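Local coordinates for enoyl-CoA hydratase/isomerase family protein (Ruegeria pomeroyi, PDB 3L3S) that belongs to the crotonase superfamily and probably acts as a hydro-lyase of the enoyl-CoA hydratase type in fatty acid metabolism, at residues Q210-R215 / V240-D245; R44-D49 / H102-T107; L217-R222 / A233-V238. One frame throughout, in Å; residues are numbered along the deposited sequence.

Interaction 1. Residues Q210-R215 / V240-D245; sequences QAPLRR and VEHFMD
The imidazole of His242 lies against Pro212, with ND1 3.6 Å from Pro212 CB and CE1 3.4 Å from Pro212 O, which approaches the ring obliquely. At the ring's edge, near its plane, sits Arg215 CB, 4.1 Å from His242 CE1. The guanidinium of Arg215 in turn has Glu241 OE1 at its edge and in plane, where NE gives it a weak, bent hydrogen bond (3.3 Å, N-H...O 132°) within a salt bridge. The two side chains cross at about a right angle, and the carboxylate also lies beside the arginine's aliphatic part, Glu241 OE2 being 3.5 Å from Arg215 CG. An alanine at Glu241 would probably leave the Arg215 guanidinium without this opposite charge and freer to turn. Helices 210-223 and 228-244 run antiparallel here, their local axes 9.7 Å apart at 169°, as a C-terminal helical pair of the crotonase-like fold that packs against a second subunit. His242 NE2 is hydrogen-bonded to Thr149 OG1 of that second subunit, which helps fix the ring's rotation. Asp245, in the loop after helix 228-244, meets Pro212 tip to tip, its OD2 3.6 Å from Pro212 CG and 3.7 Å from Ala211 CB, while OD1 is held by Asn209 ND2 and Gly247 N.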
ATOM      1  N   GLN B 210      27.202  -7.339  -8.338  1.00 23.45           N
ATOM      2  CA  GLN B 210      26.736  -5.957  -8.367  1.00 24.05           C
ATOM      3  C   GLN B 210      25.898  -5.408  -9.518  1.00 25.78           C
ATOM      4  O   GLN B 210      24.887  -4.751  -9.259  1.00 28.14           O
ATOM      5  CB  GLN B 210      27.907  -5.014  -8.068  1.00 25.22           C
ATOM      6  CG  GLN B 210      28.578  -5.248  -6.702  1.00 23.33           C
ATOM      7  CD  GLN B 210      27.625  -5.082  -5.525  1.00 23.21           C
ATOM      8  OE1 GLN B 210      27.195  -3.973  -5.212  1.00 23.47           O
ATOM      9  NE2 GLN B 210      27.287  -6.187  -4.876  1.00 19.69           N
ATOM     10  N   ALA B 211      26.275  -5.685 -10.769  1.00 26.16           N
ATOM     11  CA  ALA B 211      25.520  -5.165 -11.916  1.00 26.51           C
ATOM     12  C   ALA B 211      24.014  -5.510 -11.936  1.00 26.09           C
ATOM     13  O   ALA B 211      23.208  -4.618 -12.203  1.00 26.42           O
ATOM     14  CB  ALA B 211      26.224  -5.495 -13.256  1.00 24.80           C
ATOM     15  N   PRO B 212      23.616  -6.777 -11.618  1.00 26.36           N
ATOM     16  CA  PRO B 212      22.181  -7.093 -11.620  1.00 26.31           C
ATOM     17  C   PRO B 212      21.448  -6.493 -10.417  1.00 26.91           C
ATOM     18  O   PRO B 212      20.232  -6.292 -10.470  1.00 23.28           O
ATOM     19  CB  PRO B 212      22.166  -8.617 -11.516  1.00 26.80           C
ATOM     20  CG  PRO B 212      23.370  -9.019 -12.189  1.00 27.61           C
ATOM     21  CD  PRO B 212      24.374  -8.044 -11.627  1.00 28.20           C
ATOM     22  N   LEU B 213      22.203  -6.232  -9.341  1.00 26.79           N
ATOM     23  CA  LEU B 213      21.682  -5.663  -8.094  1.00 26.69           C
ATOM     24  C   LEU B 213      21.247  -4.219  -8.313  1.00 26.01           C
ATOM     25  O   LEU B 213      20.143  -3.843  -7.922  1.00 25.62           O
ATOM     26  CB  LEU B 213      22.769  -5.688  -7.007  1.00 28.64           C
ATOM     27  CG  LEU B 213      22.553  -5.728  -5.486  1.00 29.15           C
ATOM     28  CD1 LEU B 213      23.814  -5.201  -4.834  1.00 29.66           C
ATOM     29  CD2 LEU B 213      21.370  -4.926  -5.005  1.00 28.94           C
ATOM     30  N   ARG B 214      22.136  -3.420  -8.902  1.00 26.80           N
ATOM     31  CA  ARG B 214      21.875  -2.001  -9.163  1.00 28.56           C
ATOM     32  C   ARG B 214      20.824  -1.791 -10.226  1.00 27.77           C
ATOM     33  O   ARG B 214      19.918  -0.977 -10.047  1.00 26.32           O
ATOM     34  CB  ARG B 214      23.159  -1.273  -9.523  1.00 30.68           C
ATOM     35  CG  ARG B 214      24.071  -1.174  -8.337  1.00 33.75           C
ATOM     36  CD  ARG B 214      25.482  -0.874  -8.721  1.00 37.12           C
ATOM     37  NE  ARG B 214      26.368  -1.303  -7.649  1.00 40.45           N
ATOM     38  CZ  ARG B 214      27.682  -1.129  -7.643  1.00 41.61           C
ATOM     39  NH1 ARG B 214      28.286  -0.521  -8.661  1.00 40.20           N
ATOM     40  NH2 ARG B 214      28.392  -1.582  -6.617  1.00 42.29           N
ATOM     41  N   ARG B 215      20.906  -2.600 -11.283  1.00 27.11           N
ATOM     42  CA  ARG B 215      19.953  -2.557 -12.389  1.00 26.55           C
ATOM     43  C   ARG B 215      18.588  -3.033 -11.855  1.00 23.71           C
ATOM     44  O   ARG B 215      17.558  -2.450 -12.168  1.00 22.52           O
ATOM     45  CB  ARG B 215      20.441  -3.465 -13.520  1.00 30.97           C
ATOM     46  CG  ARG B 215      19.762  -3.272 -14.860  1.00 38.52           C
ATOM     47  CD  ARG B 215      20.340  -2.119 -15.665  1.00 42.51           C
ATOM     48  NE  ARG B 215      19.533  -1.874 -16.859  1.00 46.72           N
ATOM     49  CZ  ARG B 215      18.660  -0.876 -16.989  1.00 48.36           C
ATOM     50  NH1 ARG B 215      18.472  -0.009 -15.999  1.00 48.83           N
ATOM     51  NH2 ARG B 215      17.951  -0.758 -18.103  1.00 47.10           N
ATOM     52  N   VAL B 240      16.189 -10.437 -18.602  1.00 25.97           N
ATOM     53  CA  VAL B 240      16.989 -11.152 -19.612  1.00 24.84           C
ATOM     54  C   VAL B 240      18.468 -10.834 -19.372  1.00 25.00           C
ATOM     55  O   VAL B 240      19.280 -11.736 -19.258  1.00 24.47           O
ATOM     56  CB  VAL B 240      16.556 -10.740 -21.053  1.00 23.22           C
ATOM     57  CG1 VAL B 240      17.522 -11.260 -22.124  1.00 21.39           C
ATOM     58  CG2 VAL B 240      15.152 -11.233 -21.326  1.00 23.27           C
ATOM     59  N   GLU B 241      18.761  -9.550 -19.170  1.00 27.91           N
ATOM     60  CA  GLU B 241      20.107  -9.046 -18.907  1.00 30.24           C
ATOM     61  C   GLU B 241      20.753  -9.688 -17.661  1.00 29.22           C
ATOM     62  O   GLU B 241      21.954  -9.936 -17.666  1.00 30.02           O
ATOM     63  CB  GLU B 241      20.048  -7.521 -18.775  1.00 33.56           C
ATOM     64  CG  GLU B 241      21.379  -6.811 -18.568  1.00 41.10           C
ATOM     65  CD  GLU B 241      21.270  -5.691 -17.543  1.00 46.77           C
ATOM     66  OE1 GLU B 241      21.107  -4.520 -17.966  1.00 49.17           O
ATOM     67  OE2 GLU B 241      21.329  -5.990 -16.319  1.00 47.21           O
ATOM     68  N   HIS B 242      19.946 -10.006 -16.640  1.00 28.60           N
ATOM     69  CA  HIS B 242      20.426 -10.638 -15.394  1.00 27.19           C
ATOM     70  C   HIS B 242      20.900 -12.058 -15.668  1.00 27.41           C
ATOM     71  O   HIS B 242      21.857 -12.539 -15.055  1.00 27.88           O
ATOM     72  CB  HIS B 242      19.317 -10.735 -14.332  1.00 26.96           C
ATOM     73  CG  HIS B 242      18.800  -9.419 -13.845  1.00 28.72           C
ATOM     74  ND1 HIS B 242      19.511  -8.242 -13.947  1.00 29.59           N
ATOM     75  CD2 HIS B 242      17.625  -9.097 -13.255  1.00 28.15           C
ATOM     76  CE1 HIS B 242      18.795  -7.253 -13.443  1.00 28.12           C
ATOM     77  NE2 HIS B 242      17.647  -7.746 -13.017  1.00 27.78           N
ATOM     78  N   PHE B 243      20.174 -12.735 -16.557  1.00 27.60           N
ATOM     79  CA  PHE B 243      20.490 -14.103 -16.940  1.00 27.37           C
ATOM     80  C   PHE B 243      21.613 -14.182 -17.976  1.00 27.74           C
ATOM     81  O   PHE B 243      22.148 -15.256 -18.234  1.00 29.08           O
ATOM     82  CB  PHE B 243      19.223 -14.841 -17.391  1.00 26.17           C
ATOM     83  CG  PHE B 243      18.450 -15.461 -16.256  1.00 24.43           C
ATOM     84  CD1 PHE B 243      18.475 -16.854 -16.051  1.00 26.03           C
ATOM     85  CD2 PHE B 243      17.729 -14.652 -15.345  1.00 25.69           C
ATOM     86  CE1 PHE B 243      17.795 -17.448 -14.938  1.00 24.13           C
ATOM     87  CE2 PHE B 243      17.048 -15.218 -14.235  1.00 21.37           C
ATOM     88  CZ  PHE B 243      17.080 -16.620 -14.031  1.00 24.78           C
HETATM   89  N   MSE B 244      21.991 -13.036 -18.539  1.00 27.55           N
HETATM   90  CA  MSE B 244      23.073 -12.976 -19.517  1.00 31.94           C
HETATM   91  C   MSE B 244      24.367 -12.451 -18.900  1.00 33.01           C
HETATM   92  O   MSE B 244      25.429 -12.488 -19.533  1.00 33.04           O
HETATM   93  CB  MSE B 244      22.652 -12.134 -20.733  1.00 32.49           C
HETATM   94  CG  MSE B 244      21.467 -12.719 -21.496  1.00 37.70           C
HETATM   95 SE   MSE B 244      21.832 -14.510 -22.157  1.00 45.29          SE
HETATM   96  CE  MSE B 244      20.769 -15.632 -21.039  1.00 44.83           C
ATOM     97  N   ASP B 245      24.270 -12.029 -17.637  1.00 33.56           N
ATOM     98  CA  ASP B 245      25.391 -11.489 -16.859  1.00 35.66           C
ATOM     99  C   ASP B 245      26.450 -12.579 -16.614  1.00 35.91           C
ATOM    100  O   ASP B 245      26.098 -13.719 -16.288  1.00 36.20           O
ATOM    101  CB  ASP B 245      24.869 -10.956 -15.514  1.00 34.54           C
ATOM    102  CG  ASP B 245      25.828  -9.977 -14.849  1.00 35.43           C
ATOM    103  OD1 ASP B 245      26.783 -10.425 -14.183  1.00 34.37           O
ATOM    104  OD2 ASP B 245      25.612  -8.755 -14.982  1.00 36.71           O
TER

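Interaction 2. Residues R44-D49 / H102-T107; sequences RAMGDD and HCPKPT
Lys105 reaches across to the backbone at and after the last turn of helix 32-45, its NZ donating a hydrogen bond to Ala45 O over 2.9 Å. The donor lies in the carbonyl plane, at a C=O...N angle of 148°. This is the close part of the contact: the chain is extended beyond CG, and it carries the ammonium to within 2.8 Å of Asp48 O as well. A further hydrogen bond from Lys105 NZ to Val51 O means that backbone carbonyls gather round the charge of this buried side chain, whereas the nearest carboxylate oxygen of Asp49, OD1, stays 5.8 Å from NZ. The lysine belongs to the loop between helix 84-101 and strand 107-111, and so joins the connection into a parallel strand of the crotonase core sheet to the turn that precedes its neighbour, strand 53-58. The other half of the contact is more exposed and has no hydrogen bond across it. There the selenomethionine Met46, itself open to solvent, lays its CG 3.5 Å from the buried Cys103 SG, with SE at 3.7 Å from the same sulfur. The chain bends at the CG-SE bond (chi3 53°), and CE makes a looser contact with Pro104 CD at 4.4 Å.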
ATOM      1  N   ARG B  44      29.486  11.246  -4.652  1.00 38.12           N
ATOM      2  CA  ARG B  44      30.776  10.572  -4.731  1.00 38.56           C
ATOM      3  C   ARG B  44      30.618   9.067  -4.594  1.00 37.84           C
ATOM      4  O   ARG B  44      31.329   8.313  -5.249  1.00 40.43           O
ATOM      5  CB  ARG B  44      31.737  11.103  -3.658  1.00 39.60           C
ATOM      6  CG  ARG B  44      32.207  12.543  -3.893  1.00 41.81           C
ATOM      7  CD  ARG B  44      33.217  13.028  -2.847  1.00 41.93           C
ATOM      8  NE  ARG B  44      32.633  13.213  -1.515  1.00 41.39           N
ATOM      9  CZ  ARG B  44      33.037  12.579  -0.415  1.00 42.54           C
ATOM     10  NH1 ARG B  44      34.040  11.700  -0.459  1.00 43.06           N
ATOM     11  NH2 ARG B  44      32.421  12.810   0.733  1.00 41.31           N
ATOM     12  N   ALA B  45      29.652   8.639  -3.782  1.00 37.78           N
ATOM     13  CA  ALA B  45      29.378   7.218  -3.549  1.00 37.15           C
ATOM     14  C   ALA B  45      28.768   6.538  -4.767  1.00 36.72           C
ATOM     15  O   ALA B  45      29.123   5.402  -5.093  1.00 37.17           O
ATOM     16  CB  ALA B  45      28.467   7.046  -2.355  1.00 36.06           C
HETATM   17  N   MSE B  46      27.872   7.254  -5.449  1.00 37.76           N
HETATM   18  CA  MSE B  46      27.203   6.746  -6.649  1.00 39.17           C
HETATM   19  C   MSE B  46      28.135   6.665  -7.856  1.00 38.48           C
HETATM   20  O   MSE B  46      27.831   5.966  -8.829  1.00 39.66           O
HETATM   21  CB  MSE B  46      25.970   7.590  -6.973  1.00 40.44           C
HETATM   22  CG  MSE B  46      24.750   7.169  -6.186  1.00 45.58           C
HETATM   23 SE   MSE B  46      23.290   8.468  -6.096  1.00 54.56          SE
HETATM   24  CE  MSE B  46      23.000   8.851  -7.996  1.00 49.67           C
ATOM     25  N   GLY B  47      29.277   7.349  -7.755  1.00 37.42           N
ATOM     26  CA  GLY B  47      30.268   7.357  -8.818  1.00 37.60           C
ATOM     27  C   GLY B  47      31.510   6.537  -8.509  1.00 37.26           C
ATOM     28  O   GLY B  47      32.380   6.389  -9.368  1.00 38.98           O
ATOM     29  N   ASP B  48      31.568   5.968  -7.305  1.00 37.56           N
ATOM     30  CA  ASP B  48      32.701   5.160  -6.841  1.00 38.99           C
ATOM     31  C   ASP B  48      32.377   3.657  -6.915  1.00 38.91           C
ATOM     32  O   ASP B  48      31.477   3.175  -6.228  1.00 38.96           O
ATOM     33  CB  ASP B  48      33.044   5.574  -5.396  1.00 40.03           C
ATOM     34  CG  ASP B  48      34.444   5.157  -4.949  1.00 41.66           C
ATOM     35  OD1 ASP B  48      35.058   4.254  -5.564  1.00 43.61           O
ATOM     36  OD2 ASP B  48      34.920   5.736  -3.942  1.00 40.70           O
ATOM     37  N   ASP B  49      33.165   2.925  -7.706  1.00 39.73           N
ATOM     38  CA  ASP B  49      33.009   1.476  -7.903  1.00 40.16           C
ATOM     39  C   ASP B  49      33.312   0.671  -6.640  1.00 39.09           C
ATOM     40  O   ASP B  49      32.883  -0.480  -6.518  1.00 39.90           O
ATOM     41  CB  ASP B  49      33.931   0.982  -9.027  1.00 43.11           C
ATOM     42  CG  ASP B  49      33.427   1.334 -10.421  1.00 45.44           C
ATOM     43  OD1 ASP B  49      32.959   2.473 -10.640  1.00 46.46           O
ATOM     44  OD2 ASP B  49      33.531   0.463 -11.315  1.00 46.69           O
ATOM     45  N   HIS B 102      16.153   7.384  -5.144  1.00 31.44           N
ATOM     46  CA  HIS B 102      16.377   6.894  -6.517  1.00 33.27           C
ATOM     47  C   HIS B 102      17.817   6.384  -6.735  1.00 32.61           C
ATOM     48  O   HIS B 102      18.223   6.120  -7.874  1.00 33.81           O
ATOM     49  CB  HIS B 102      16.067   7.984  -7.560  1.00 34.48           C
ATOM     50  CG  HIS B 102      14.603   8.225  -7.803  1.00 37.92           C
ATOM     51  ND1 HIS B 102      13.603   7.468  -7.229  1.00 39.98           N
ATOM     52  CD2 HIS B 102      13.975   9.158  -8.560  1.00 38.36           C
ATOM     53  CE1 HIS B 102      12.426   7.925  -7.619  1.00 39.29           C
ATOM     54  NE2 HIS B 102      12.624   8.952  -8.425  1.00 39.23           N
ATOM     55  N   CYS B 103      18.575   6.238  -5.647  1.00 31.20           N
ATOM     56  CA  CYS B 103      19.961   5.758  -5.693  1.00 30.20           C
ATOM     57  C   CYS B 103      20.005   4.266  -6.040  1.00 29.38           C
ATOM     58  O   CYS B 103      19.426   3.456  -5.325  1.00 28.76           O
ATOM     59  CB  CYS B 103      20.648   6.007  -4.344  1.00 31.05           C
ATOM     60  SG  CYS B 103      22.367   5.450  -4.212  1.00 35.61           S
ATOM     61  N   PRO B 104      20.686   3.892  -7.150  1.00 29.74           N
ATOM     62  CA  PRO B 104      20.818   2.501  -7.617  1.00 28.56           C
ATOM     63  C   PRO B 104      21.437   1.550  -6.591  1.00 26.88           C
ATOM     64  O   PRO B 104      21.111   0.368  -6.580  1.00 27.59           O
ATOM     65  CB  PRO B 104      21.721   2.636  -8.838  1.00 27.41           C
ATOM     66  CG  PRO B 104      21.395   3.980  -9.344  1.00 30.06           C
ATOM     67  CD  PRO B 104      21.367   4.796  -8.095  1.00 29.27           C
ATOM     68  N   LYS B 105      22.327   2.082  -5.748  1.00 24.84           N
ATOM     69  CA  LYS B 105      23.008   1.318  -4.695  1.00 24.53           C
ATOM     70  C   LYS B 105      22.149   1.297  -3.425  1.00 23.04           C
ATOM     71  O   LYS B 105      21.531   2.310  -3.093  1.00 23.99           O
ATOM     72  CB  LYS B 105      24.388   1.925  -4.413  1.00 24.62           C
ATOM     73  CG  LYS B 105      25.324   1.762  -5.589  1.00 25.73           C
ATOM     74  CD  LYS B 105      26.641   2.455  -5.431  1.00 27.36           C
ATOM     75  CE  LYS B 105      27.302   2.576  -6.804  1.00 28.89           C
ATOM     76  NZ  LYS B 105      28.689   3.078  -6.710  1.00 30.48           N
ATOM     77  N   PRO B 106      22.061   0.138  -2.729  1.00 20.92           N
ATOM     78  CA  PRO B 106      21.259   0.011  -1.498  1.00 20.28           C
ATOM     79  C   PRO B 106      21.620   0.973  -0.378  1.00 20.04           C
ATOM     80  O   PRO B 106      22.794   1.198  -0.098  1.00 18.69           O
ATOM     81  CB  PRO B 106      21.513  -1.427  -1.061  1.00 19.31           C
ATOM     82  CG  PRO B 106      21.758  -2.133  -2.327  1.00 21.62           C
ATOM     83  CD  PRO B 106      22.649  -1.170  -3.078  1.00 21.21           C
ATOM     84  N   THR B 107      20.594   1.605   0.181  1.00 20.13           N
ATOM     85  CA  THR B 107      20.747   2.554   1.282  1.00 20.44           C
ATOM     86  C   THR B 107      20.022   2.008   2.521  1.00 20.48           C
ATOM     87  O   THR B 107      18.861   1.600   2.448  1.00 21.54           O
ATOM     88  CB  THR B 107      20.224   3.949   0.897  1.00 20.07           C
ATOM     89  OG1 THR B 107      18.832   3.864   0.579  1.00 20.65           O
ATOM     90  CG2 THR B 107      20.987   4.496  -0.334  1.00 19.68           C
TER

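Interaction 3. Residues L217-R222 / A233-V238; sequences LETLNR and ALATPV
Thr219 buries the most surface in this contact, meeting Val238 through its hydroxyl and Leu234 and Ala235 through its methyl. Its CG2 is anti to the backbone N and OG1 anti to the carbonyl carbon (chi1 -58°), which turns OG1 mainly to Val238 and the methyl mainly to Leu234 and Ala235. The methyl comes within 3.9 Å of Ala235 CA and 4.1 Å of Leu234 CD2, close to the point where the two backbones come nearest, Thr219 CA and Ala235 CA being 6.4 Å apart. OG1 faces Val238 tip to tip, 3.3 Å from CG1 and 3.6 Å from CG2. Although packed against methyl groups, this hydroxyl is satisfied along its own helix by a hydrogen bond with Arg215 O, one turn earlier; no hydrogen bond crosses between the segments. The segments belong to helices 210-223 and 228-244, an antiparallel hairpin of helices in the C-terminal part of the crotonase-like fold; their local axes come within 10.0 Å at 169°. Helix 228-244 is kinked at Pro237, whose nitrogen has no bond to the preceding turn. A second subunit also covers this region, its Thr149 packing on both Thr219 and Ala235. Leu234, next in buried surface, runs alongside Thr219 with the two side chains pointing opposite ways, and uses CD2 for both of its contacts. Its CG is anti to the backbone N, and CD2 also meets Arg222 CB at 3.8 Å. Arg222 thus takes part through the base of its side chain, while farther out one face of its guanidinium lies over Glu218 CG.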
ATOM      1  N   LEU B 217      17.469  -2.891  -8.618  1.00 20.76           N
ATOM      2  CA  LEU B 217      16.922  -1.925  -7.667  1.00 21.43           C
ATOM      3  C   LEU B 217      16.348  -0.729  -8.412  1.00 20.67           C
ATOM      4  O   LEU B 217      15.264  -0.252  -8.079  1.00 20.96           O
ATOM      5  CB  LEU B 217      18.000  -1.422  -6.702  1.00 20.58           C
ATOM      6  CG  LEU B 217      17.707  -1.354  -5.193  1.00 22.52           C
ATOM      7  CD1 LEU B 217      18.819  -0.579  -4.546  1.00 22.50           C
ATOM      8  CD2 LEU B 217      16.361  -0.718  -4.817  1.00 22.02           C
ATOM      9  N   GLU B 218      17.077  -0.270  -9.428  1.00 22.34           N
ATOM     10  CA  GLU B 218      16.675   0.873 -10.243  1.00 24.23           C
ATOM     11  C   GLU B 218      15.364   0.593 -10.967  1.00 23.44           C
ATOM     12  O   GLU B 218      14.439   1.407 -10.916  1.00 25.58           O
ATOM     13  CB  GLU B 218      17.778   1.230 -11.236  1.00 28.18           C
ATOM     14  CG  GLU B 218      17.598   2.561 -11.941  1.00 34.17           C
ATOM     15  CD  GLU B 218      18.895   3.082 -12.519  1.00 39.83           C
ATOM     16  OE1 GLU B 218      19.551   2.341 -13.288  1.00 41.48           O
ATOM     17  OE2 GLU B 218      19.268   4.227 -12.183  1.00 43.61           O
ATOM     18  N   THR B 219      15.261  -0.608 -11.530  1.00 21.47           N
ATOM     19  CA  THR B 219      14.070  -1.052 -12.255  1.00 20.03           C
ATOM     20  C   THR B 219      12.863  -1.163 -11.309  1.00 20.21           C
ATOM     21  O   THR B 219      11.762  -0.754 -11.682  1.00 20.52           O
ATOM     22  CB  THR B 219      14.351  -2.393 -12.967  1.00 20.05           C
ATOM     23  OG1 THR B 219      15.456  -2.223 -13.862  1.00 21.17           O
ATOM     24  CG2 THR B 219      13.160  -2.872 -13.760  1.00 20.69           C
ATOM     25  N   LEU B 220      13.103  -1.631 -10.076  1.00 19.74           N
ATOM     26  CA  LEU B 220      12.051  -1.783  -9.053  1.00 20.69           C
ATOM     27  C   LEU B 220      11.415  -0.442  -8.680  1.00 20.67           C
ATOM     28  O   LEU B 220      10.190  -0.325  -8.637  1.00 20.31           O
ATOM     29  CB  LEU B 220      12.596  -2.506  -7.805  1.00 19.13           C
ATOM     30  CG  LEU B 220      11.815  -2.631  -6.480  1.00 21.60           C
ATOM     31  CD1 LEU B 220      10.449  -3.321  -6.662  1.00 20.61           C
ATOM     32  CD2 LEU B 220      12.670  -3.390  -5.470  1.00 18.52           C
ATOM     33  N   ASN B 221      12.262   0.565  -8.474  1.00 21.23           N
ATOM     34  CA  ASN B 221      11.833   1.915  -8.121  1.00 22.03           C
ATOM     35  C   ASN B 221      11.038   2.563  -9.247  1.00 22.97           C
ATOM     36  O   ASN B 221       9.996   3.180  -9.001  1.00 25.76           O
ATOM     37  CB  ASN B 221      13.043   2.795  -7.773  1.00 23.64           C
ATOM     38  CG  ASN B 221      13.713   2.386  -6.475  1.00 26.03           C
ATOM     39  OD1 ASN B 221      13.052   1.925  -5.533  1.00 26.93           O
ATOM     40  ND2 ASN B 221      15.034   2.547  -6.416  1.00 25.97           N
ATOM     41  N   ARG B 222      11.516   2.377 -10.476  1.00 21.85           N
ATOM     42  CA  ARG B 222      10.875   2.926 -11.661  1.00 23.05           C
ATOM     43  C   ARG B 222       9.507   2.325 -11.978  1.00 23.93           C
ATOM     44  O   ARG B 222       8.566   3.061 -12.285  1.00 24.95           O
ATOM     45  CB  ARG B 222      11.792   2.781 -12.870  1.00 24.54           C
ATOM     46  CG  ARG B 222      12.964   3.740 -12.878  1.00 28.36           C
ATOM     47  CD  ARG B 222      13.911   3.456 -14.033  1.00 29.55           C
ATOM     48  NE  ARG B 222      14.768   4.610 -14.323  1.00 33.60           N
ATOM     49  CZ  ARG B 222      15.943   4.552 -14.950  1.00 35.20           C
ATOM     50  NH1 ARG B 222      16.440   3.392 -15.368  1.00 34.59           N
ATOM     51  NH2 ARG B 222      16.605   5.671 -15.199  1.00 36.13           N
ATOM     52  N   ALA B 233       6.892  -4.207 -19.311  1.00 18.09           N
ATOM     53  CA  ALA B 233       7.601  -3.804 -20.535  1.00 19.91           C
ATOM     54  C   ALA B 233       9.015  -3.337 -20.183  1.00 20.94           C
ATOM     55  O   ALA B 233       9.967  -3.598 -20.924  1.00 21.66           O
ATOM     56  CB  ALA B 233       6.856  -2.697 -21.247  1.00 18.18           C
ATOM     57  N   LEU B 234       9.141  -2.683 -19.028  1.00 19.03           N
ATOM     58  CA  LEU B 234      10.430  -2.201 -18.557  1.00 19.98           C
ATOM     59  C   LEU B 234      11.236  -3.341 -17.957  1.00 19.77           C
ATOM     60  O   LEU B 234      12.376  -3.596 -18.362  1.00 19.94           O
ATOM     61  CB  LEU B 234      10.247  -1.104 -17.512  1.00 17.75           C
ATOM     62  CG  LEU B 234      11.527  -0.500 -16.924  1.00 21.09           C
ATOM     63  CD1 LEU B 234      12.133   0.495 -17.882  1.00 17.19           C
ATOM     64  CD2 LEU B 234      11.215   0.172 -15.603  1.00 20.19           C
ATOM     65  N   ALA B 235      10.583  -4.058 -17.047  1.00 18.44           N
ATOM     66  CA  ALA B 235      11.182  -5.152 -16.307  1.00 17.15           C
ATOM     67  C   ALA B 235      11.679  -6.391 -17.056  1.00 17.92           C
ATOM     68  O   ALA B 235      12.749  -6.901 -16.722  1.00 17.48           O
ATOM     69  CB  ALA B 235      10.266  -5.555 -15.176  1.00 12.38           C
ATOM     70  N   THR B 236      10.937  -6.849 -18.070  1.00 17.08           N
ATOM     71  CA  THR B 236      11.313  -8.055 -18.822  1.00 17.82           C
ATOM     72  C   THR B 236      12.703  -8.055 -19.480  1.00 17.73           C
ATOM     73  O   THR B 236      13.436  -9.033 -19.295  1.00 18.46           O
ATOM     74  CB  THR B 236      10.175  -8.537 -19.782  1.00 17.23           C
ATOM     75  OG1 THR B 236       8.975  -8.709 -19.028  1.00 19.22           O
ATOM     76  CG2 THR B 236      10.529  -9.845 -20.460  1.00 17.68           C
ATOM     77  N   PRO B 237      13.094  -6.983 -20.231  1.00 17.42           N
ATOM     78  CA  PRO B 237      14.438  -7.014 -20.834  1.00 18.93           C
ATOM     79  C   PRO B 237      15.523  -6.931 -19.755  1.00 21.29           C
ATOM     80  O   PRO B 237      16.614  -7.495 -19.911  1.00 22.75           O
ATOM     81  CB  PRO B 237      14.449  -5.772 -21.723  1.00 16.23           C
ATOM     82  CG  PRO B 237      13.047  -5.627 -22.107  1.00 15.90           C
ATOM     83  CD  PRO B 237      12.342  -5.846 -20.799  1.00 16.39           C
ATOM     84  N   VAL B 238      15.174  -6.309 -18.625  1.00 22.66           N
ATOM     85  CA  VAL B 238      16.092  -6.179 -17.492  1.00 22.04           C
ATOM     86  C   VAL B 238      16.330  -7.564 -16.867  1.00 23.55           C
ATOM     87  O   VAL B 238      17.452  -7.863 -16.442  1.00 24.53           O
ATOM     88  CB  VAL B 238      15.575  -5.137 -16.458  1.00 20.89           C
ATOM     89  CG1 VAL B 238      16.462  -5.073 -15.234  1.00 21.56           C
ATOM     90  CG2 VAL B 238      15.516  -3.758 -17.086  1.00 20.01           C
TER

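How the interactions relate
From the N terminus, interaction 2 comes first: the C-terminal part of helix 32-45 and the turn after it meet the loop before strand 107-111, closing a loop that contains strands 53-58 and 62-64 and helix 84-101. It is complete before the other two begin. Helix 210-223 then opens interaction 1 and, farther on, interaction 3; the returning helix 228-244 closes interaction 3 first, which nests it inside interaction 1. These two therefore hold one helix pair at successive levels, linked by packing of Arg215 CG on Val238 CG1. The other side of helix 210-223 meets the loop of interaction 2, where Leu213 and Leu217 pack on Pro106, tying the helical pair to the sheet core.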